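Local coordinates for iron-regulated ABC transporter siderophore-binding protein SirA (PDB 3MWF) that binds the iron(III)-loaded siderophore staphyloferrin B in the cleft between its two lobes, probably handing it to an ABC transporter for import into the cell, at residues A[54-57]-A[58-61]; A[153-156]-A[157-161]; A[275-278]-A[279-282]. All blocks are in the same frame, centred on the assembly; numbering follows the deposited sequence. Where two conformers were deposited one is given.

Contact 1. Residues A[54-57]-A[58-61]; sequences KFEY and IKND
Glu56 and Lys59 form the charged part of this turn. Their side chains run side by side in the same direction, and in one of the two positions modelled for Glu56 its OE1 meets Lys59 NZ at 2.6 Å, a salt bridge made on the syn side of the carboxylate, 30° out of its plane, and probably part-time. In that position Glu56 bends at its second torsion (chi2 76°) to bring the carboxylate over to the lysine, whose chain stays extended beyond CG.

Backbone bonds close the turn underneath. Ile58 N donates to Phe55 O (3.0 Å), and Asp61 N donates to Ile58 O as the chain enters the short 3-10 segment 60-61. A water takes part as well, donating to Glu56 O and accepting from Asn60 N at 3.0 Å.

Apolar contacts lie on the inner side. Ile58 CB sits 3.9 Å from the centroid of the Tyr57 ring and almost on its normal, a CH-pi contact between neighbours in sequence, while Ile58 CG2 meets Phe55 CB at 4.1 Å. The Tyr57 hydroxyl bonds to Asp33 of helix 29-37, against which Ile58 also packs through Val36.

The chemistry is thus divided: the outer side carries an ion pair, in one conformer of Glu56, and a bridging water, whereas Phe55, Tyr57 and Ile58 fasten the turn to helices 29-37 and 268-273, the latter contributing Leu273 to the siderophore pocket.

Contact 2. Residues A[153-156]-A[157-161]; sequences AKYK and DAWPL
Tyr155 and Trp159 lie with their rings nearly parallel where helix 130-155 ends and the chain turns toward strand 163-168, the first strand of the second lobe in this periplasmic-binding-protein fold. The planes meet at 18°, but the rings are slid so far apart that they barely overlap: the centroids of the Tyr155 ring and the six-membered ring of Trp159 are 5.9 Å apart. Contact is therefore local, Tyr155 CD2 approaching Trp159 CE3 at 3.7 Å. Trp159 swings its ring to this position with CG trans to the backbone N (chi1 -168°), and Phe190 meets it in an edge-to-face pair.

Leu161 addresses the tyrosine differently. Its side chain crosses that of Tyr155 at about a right angle and sets CD1 over a ring face, 3.6 Å from the centroid, a CH-pi contact. The opposite face carries the aliphatic CD of Lys154, so the phenol ring is sandwiched between two hydrocarbon groups. The ammonium of that lysine goes on to the backbone carbonyl of Asn292 in the C-terminal tail.

The backbone holds these side chains in order. Lys156 leaves the helix with positive phi (51°), and two successive bonds then carry the turn, from Ala158 N to Tyr155 O (2.9 Å) and from Trp159 N to Lys156 O (3.0 Å). Lys152 NZ is a second donor to Lys156 O. A cis peptide bond precedes Pro160, whose CB lies over one face of the Trp159 ring, toward the rim and 4.0 Å above its plane.

Contact 3. Residues A[275-278]-A[279-282]; sequences GGYK and SSLK
Ser280 OG donates a hydrogen bond to Tyr277 O at 2.8 Å, lying in the carbonyl plane on a lone pair. The hydroxyl turns back to this acceptor because its first torsion (chi1 74°) holds OG between the backbone N and the carbonyl carbon. Ser280 N adds a weak bond to the same oxygen at 3.1 Å, so one carbonyl takes two donors from a single serine, the amide the weaker. One residue further on, Leu281 CD1 touches Tyr277 CE2 at 3.7 Å and comes equally near the phenol oxygen, the two side chains crossing at a slant. Regular helical bonding follows, with Lys282 N donating to Lys278 O at 3.3 Å and an N-H...O angle of 168°.

At the opening turn, a water accepts from Ser279 N (3.0 Å) and, weakly, from Gly276 N, linking the approach to the helix with an amide of the turn itself. Gly275, just after helix 268-273, has positive phi.

An outer shell fixes these groups. Tyr277 OH is bonded to Leu136 O and Lys139 NZ of helix 130-155, and Gly276 O receives the hydroxyl of Tyr180. Asp33 OD1 accepts from Lys278 N and, more weakly, from Tyr277 N, where its negative charge would probably suit the positive end of the helix dipole. Amides at a helix start, answered by a carboxylate from another helix and by a water, are characteristic of an N-terminal first turn, here that of helix 277-290, which follows closely on the pocket residues Asn272 and Leu273.

Overall arrangement
Along the chain the contacts come in series. Contact 1 lies in the loop between strands 44-45 and 66-70 of the six-stranded sheet, contact 2 where helix 130-155 gives way to strand 163-168 of the five-stranded sheet, and contact 3 at the start of helix 277-290. Contacts 1 and 3 are neighbours, their centres about 13 Å apart; they touch through Tyr57 and Lys278 and share Asp33 of helix 29-37 as a polar partner. Contact 2 is remote, its centre about 37 Å from contact 1 and 25 Å from contact 3. Helix 130-155 joins contacts 3 and 2: residues of its first half pack on Tyr277 and Leu281, its C-terminal end forms contact 2, and it spans the two lobes that enclose the siderophore.

Contact 1. Residues A[54-57]-A[58-61]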
loop_
_atom_site.group_PDB
_atom_site.type_symbol
_atom_site.label_atom_id
_atom_site.label_comp_id
_atom_site.label_asym_id
_atom_site.label_seq_id
_atom_site.Cartn_x
_atom_site.Cartn_y
_atom_site.Cartn_z
ATOM N N LYS A 54 1.168 2.143 16.575
ATOM C CA LYS A 54 0.346 2.957 15.680
ATOM C C LYS A 54 1.227 3.956 14.939
ATOM O O LYS A 54 1.988 4.698 15.562
ATOM C CB LYS A 54 -0.715 3.739 16.480
ATOM C CG LYS A 54 -1.762 2.834 17.185
ATOM C CD LYS A 54 -2.545 3.611 18.244
ATOM C CE LYS A 54 -3.482 2.643 19.013
ATOM N NZ LYS A 54 -4.153 3.362 20.137
ATOM N N PHE A 55 1.126 3.979 13.615
ATOM C CA PHE A 55 1.911 4.930 12.837
ATOM C C PHE A 55 1.684 6.360 13.323
ATOM O O PHE A 55 0.538 6.770 13.586
ATOM C CB PHE A 55 1.524 4.900 11.351
ATOM C CG PHE A 55 1.972 3.670 10.621
ATOM C CD1 PHE A 55 3.312 3.277 10.632
ATOM C CD2 PHE A 55 1.053 2.927 9.858
ATOM C CE1 PHE A 55 3.745 2.145 9.936
ATOM C CE2 PHE A 55 1.467 1.810 9.167
ATOM C CZ PHE A 55 2.797 1.394 9.188
ATOM N N GLU A 56 2.774 7.117 13.415
ATOM C CA GLU A 56 2.719 8.524 13.840
ATOM C C GLU A 56 1.660 9.355 13.103
ATOM O O GLU A 56 0.908 10.127 13.715
ATOM C CB GLU A 56 4.103 9.173 13.687
ATOM C CG GLU A 56 4.207 10.541 14.341
ATOM C CD GLU A 56 4.322 10.429 15.851
ATOM O OE1 GLU A 56 4.168 9.304 16.368
ATOM O OE2 GLU A 56 4.577 11.448 16.523
ATOM N N TYR A 57 1.568 9.174 11.788
ATOM C CA TYR A 57 0.658 9.974 10.976
ATOM C C TYR A 57 -0.825 9.795 11.349
ATOM O O TYR A 57 -1.625 10.701 11.157
ATOM C CB TYR A 57 0.907 9.776 9.457
ATOM C CG TYR A 57 0.102 8.626 8.860
ATOM C CD1 TYR A 57 0.584 7.334 8.906
ATOM C CD2 TYR A 57 -1.159 8.847 8.318
ATOM C CE1 TYR A 57 -0.171 6.250 8.379
ATOM C CE2 TYR A 57 -1.926 7.806 7.792
ATOM C CZ TYR A 57 -1.415 6.509 7.839
ATOM O OH TYR A 57 -2.168 5.488 7.323
ATOM N N ILE A 58 -1.169 8.655 11.940
ATOM C CA ILE A 58 -2.563 8.339 12.248
ATOM C C ILE A 58 -2.910 8.126 13.733
ATOM O O ILE A 58 -4.102 7.995 14.086
ATOM C CB ILE A 58 -2.980 7.092 11.412
ATOM C CG1 ILE A 58 -4.492 7.039 11.182
ATOM C CG2 ILE A 58 -2.384 5.786 11.988
ATOM C CD1 ILE A 58 -4.891 5.943 10.188
ATOM N N LYS A 59 -1.907 8.096 14.600
ATOM C CA LYS A 59 -2.140 7.610 15.971
ATOM C C LYS A 59 -3.119 8.512 16.742
ATOM O O LYS A 59 -3.877 8.006 17.571
ATOM C CB LYS A 59 -0.829 7.384 16.740
ATOM C CG LYS A 59 -0.174 8.646 17.203
ATOM C CD LYS A 59 1.145 8.393 17.906
ATOM C CE LYS A 59 1.702 9.734 18.401
ATOM N NZ LYS A 59 3.144 9.616 18.702
ATOM N N ASN A 60 -3.127 9.817 16.436
ATOM C CA ASN A 60 -4.045 10.756 17.111
ATOM C C ASN A 60 -5.499 10.565 16.682
ATOM O O ASN A 60 -6.421 11.062 17.343
ATOM C CB ASN A 60 -3.603 12.230 16.932
ATOM C CG ASN A 60 -2.286 12.558 17.675
ATOM O OD1 ASN A 60 -1.940 11.942 18.692
ATOM N ND2 ASN A 60 -1.553 13.537 17.160
ATOM N N ASP A 61 -5.700 9.862 15.568
ATOM C CA ASP A 61 -7.037 9.464 15.133
ATOM C C ASP A 61 -7.399 8.071 15.641
ATOM O O ASP A 61 -8.535 7.619 15.446
ATOM C CB ASP A 61 -7.127 9.471 13.608
ATOM C CG ASP A 61 -6.725 10.772 13.020
ATOM O OD1 ASP A 61 -5.684 10.818 12.324
ATOM O OD2 ASP A 61 -7.431 11.762 13.276
HETATM O O HOH W 1 -1.395 11.341 14.553
#

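Contact 2. Residues A[153-156]-A[157-161]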
loop_
_atom_site.group_PDB
_atom_site.type_symbol
_atom_site.label_atom_id
_atom_site.label_comp_id
_atom_site.label_asym_id
_atom_site.label_seq_id
_atom_site.Cartn_x
_atom_site.Cartn_y
_atom_site.Cartn_z
ATOM N N ALA A 153 3.699 18.387 -18.928
ATOM C CA ALA A 153 4.263 19.741 -19.083
ATOM C C ALA A 153 5.773 19.790 -18.830
ATOM O O ALA A 153 6.498 20.470 -19.565
ATOM C CB ALA A 153 3.514 20.750 -18.201
ATOM N N LYS A 154 6.267 19.044 -17.838
ATOM C CA LYS A 154 7.703 19.036 -17.566
ATOM C C LYS A 154 8.485 18.191 -18.569
ATOM O O LYS A 154 9.518 18.626 -19.102
ATOM C CB LYS A 154 8.003 18.544 -16.153
ATOM C CG LYS A 154 9.490 18.516 -15.821
ATOM C CD LYS A 154 9.708 17.778 -14.538
ATOM C CE LYS A 154 11.171 17.440 -14.302
ATOM N NZ LYS A 154 11.904 18.490 -13.578
ATOM N N TYR A 155 8.002 16.976 -18.808
ATOM C CA TYR A 155 8.797 16.000 -19.548
ATOM C C TYR A 155 8.566 16.016 -21.058
ATOM O O TYR A 155 9.405 15.515 -21.817
ATOM C CB TYR A 155 8.575 14.599 -18.976
ATOM C CG TYR A 155 9.119 14.450 -17.570
ATOM C CD1 TYR A 155 10.491 14.420 -17.336
ATOM C CD2 TYR A 155 8.253 14.283 -16.477
ATOM C CE1 TYR A 155 11.006 14.268 -16.050
ATOM C CE2 TYR A 155 8.755 14.128 -15.181
ATOM C CZ TYR A 155 10.131 14.119 -14.980
ATOM O OH TYR A 155 10.639 13.956 -13.706
ATOM N N LYS A 156 7.440 16.594 -21.474
ATOM C CA LYS A 156 7.082 16.768 -22.893
ATOM C C LYS A 156 7.196 15.459 -23.675
ATOM O O LYS A 156 6.529 14.489 -23.314
ATOM C CB LYS A 156 7.890 17.902 -23.526
ATOM C CG LYS A 156 7.821 19.208 -22.710
ATOM C CD LYS A 156 8.303 20.388 -23.527
ATOM C CE LYS A 156 7.857 21.694 -22.895
ATOM N NZ LYS A 156 8.636 21.959 -21.655
ATOM N N ASP A 157 8.029 15.434 -24.724
ATOM C CA ASP A 157 8.205 14.236 -25.564
ATOM C C ASP A 157 8.746 13.026 -24.807
ATOM O O ASP A 157 8.599 11.891 -25.275
ATOM C CB ASP A 157 9.121 14.530 -26.765
ATOM C CG ASP A 157 8.402 15.260 -27.904
ATOM O OD1 ASP A 157 7.209 15.632 -27.778
ATOM O OD2 ASP A 157 9.056 15.466 -28.954
ATOM N N ALA A 158 9.374 13.252 -23.652
ATOM C CA ALA A 158 9.859 12.116 -22.858
ATOM C C ALA A 158 8.759 11.465 -22.000
ATOM O O ALA A 158 8.975 10.383 -21.461
ATOM C CB ALA A 158 11.082 12.485 -22.004
ATOM N N TRP A 159 7.606 12.120 -21.862
ATOM C CA TRP A 159 6.469 11.518 -21.147
ATOM C C TRP A 159 5.753 10.518 -22.062
ATOM O O TRP A 159 5.509 10.822 -23.244
ATOM C CB TRP A 159 5.499 12.600 -20.615
ATOM C CG TRP A 159 4.498 12.027 -19.636
ATOM C CD1 TRP A 159 3.178 11.779 -19.861
ATOM C CD2 TRP A 159 4.774 11.572 -18.298
ATOM N NE1 TRP A 159 2.604 11.220 -18.734
ATOM C CE2 TRP A 159 3.565 11.087 -17.767
ATOM C CE3 TRP A 159 5.929 11.540 -17.503
ATOM C CZ2 TRP A 159 3.473 10.542 -16.458
ATOM C CZ3 TRP A 159 5.844 10.999 -16.195
ATOM C CH2 TRP A 159 4.622 10.527 -15.687
ATOM N N PRO A 160 5.398 9.322 -21.541
ATOM C CA PRO A 160 5.612 8.854 -20.140
ATOM C C PRO A 160 6.985 8.253 -19.849
ATOM O O PRO A 160 7.566 7.553 -20.697
ATOM C CB PRO A 160 4.554 7.759 -19.994
ATOM C CG PRO A 160 4.508 7.136 -21.424
ATOM C CD PRO A 160 4.535 8.391 -22.302
ATOM N N LEU A 161 7.480 8.500 -18.636
ATOM C CA LEU A 161 8.705 7.908 -18.146
ATOM C C LEU A 161 8.402 6.472 -17.728
ATOM O O LEU A 161 7.299 6.174 -17.277
ATOM C CB LEU A 161 9.223 8.663 -16.914
ATOM C CG LEU A 161 9.556 10.142 -17.122
ATOM C CD1 LEU A 161 10.138 10.692 -15.822
ATOM C CD2 LEU A 161 10.508 10.301 -18.304
#

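Contact 3. Residues A[275-278]-A[279-282]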
loop_
_atom_site.group_PDB
_atom_site.type_symbol
_atom_site.label_atom_id
_atom_site.label_comp_id
_atom_site.label_asym_id
_atom_site.label_seq_id
_atom_site.Cartn_x
_atom_site.Cartn_y
_atom_site.Cartn_z
ATOM N N GLY A 275 -0.493 1.656 3.261
ATOM C CA GLY A 275 -1.372 0.873 2.391
ATOM C C GLY A 275 -2.702 1.503 2.063
ATOM O O GLY A 275 -3.560 0.849 1.462
ATOM N N GLY A 276 -2.882 2.785 2.421
ATOM C CA GLY A 276 -4.234 3.315 2.540
ATOM C C GLY A 276 -4.542 4.486 1.646
ATOM O O GLY A 276 -3.810 4.776 0.679
ATOM N N TYR A 277 -5.631 5.172 2.004
ATOM C CA TYR A 277 -6.091 6.328 1.263
ATOM C C TYR A 277 -5.208 7.539 1.500
ATOM O O TYR A 277 -4.736 8.172 0.547
ATOM C CB TYR A 277 -7.536 6.666 1.625
ATOM C CG TYR A 277 -7.975 7.886 0.862
ATOM C CD1 TYR A 277 -8.341 7.787 -0.467
ATOM C CD2 TYR A 277 -7.911 9.160 1.454
ATOM C CE1 TYR A 277 -8.695 8.927 -1.214
ATOM C CE2 TYR A 277 -8.261 10.295 0.719
ATOM C CZ TYR A 277 -8.643 10.166 -0.596
ATOM O OH TYR A 277 -8.999 11.293 -1.304
ATOM N N LYS A 278 -4.957 7.854 2.770
ATOM C CA LYS A 278 -4.170 9.058 3.083
ATOM C C LYS A 278 -2.774 9.054 2.448
ATOM O O LYS A 278 -2.316 10.088 1.944
ATOM C CB LYS A 278 -4.081 9.276 4.598
ATOM C CG LYS A 278 -5.406 9.756 5.155
ATOM C CD LYS A 278 -5.331 9.906 6.645
ATOM C CE LYS A 278 -6.634 10.541 7.165
ATOM N NZ LYS A 278 -6.712 12.031 6.911
ATOM N N SER A 279 -2.097 7.901 2.447
ATOM C CA SER A 279 -0.752 7.824 1.875
ATOM C C SER A 279 -0.731 8.013 0.378
ATOM O O SER A 279 0.294 8.407 -0.171
ATOM C CB SER A 279 -0.086 6.476 2.154
ATOM O OG SER A 279 0.212 6.337 3.515
ATOM N N SER A 280 -1.834 7.679 -0.285
ATOM C CA SER A 280 -1.880 7.809 -1.767
ATOM C C SER A 280 -1.664 9.274 -2.154
ATOM O O SER A 280 -0.825 9.586 -3.020
ATOM C CB SER A 280 -3.173 7.221 -2.386
ATOM O OG SER A 280 -4.331 8.022 -2.180
ATOM N N LEU A 281 -2.367 10.167 -1.450
ATOM C CA LEU A 281 -2.234 11.598 -1.703
ATOM C C LEU A 281 -0.834 12.073 -1.332
ATOM O O LEU A 281 -0.205 12.854 -2.068
ATOM C CB LEU A 281 -3.315 12.363 -0.914
ATOM C CG LEU A 281 -4.754 11.889 -1.169
ATOM C CD1 LEU A 281 -5.729 12.730 -0.327
ATOM C CD2 LEU A 281 -5.141 11.986 -2.656
ATOM N N LYS A 282 -0.321 11.586 -0.201
ATOM C CA LYS A 282 1.043 11.888 0.194
ATOM C C LYS A 282 2.125 11.399 -0.778
ATOM O O LYS A 282 3.122 12.075 -0.991
ATOM C CB LYS A 282 1.304 11.368 1.601
ATOM C CG LYS A 282 2.599 11.825 2.196
ATOM C CD LYS A 282 2.409 13.205 2.813
ATOM C CE LYS A 282 3.553 13.525 3.739
ATOM N NZ LYS A 282 4.750 13.899 2.935
HETATM O O HOH W 2 -2.313 5.383 4.010
#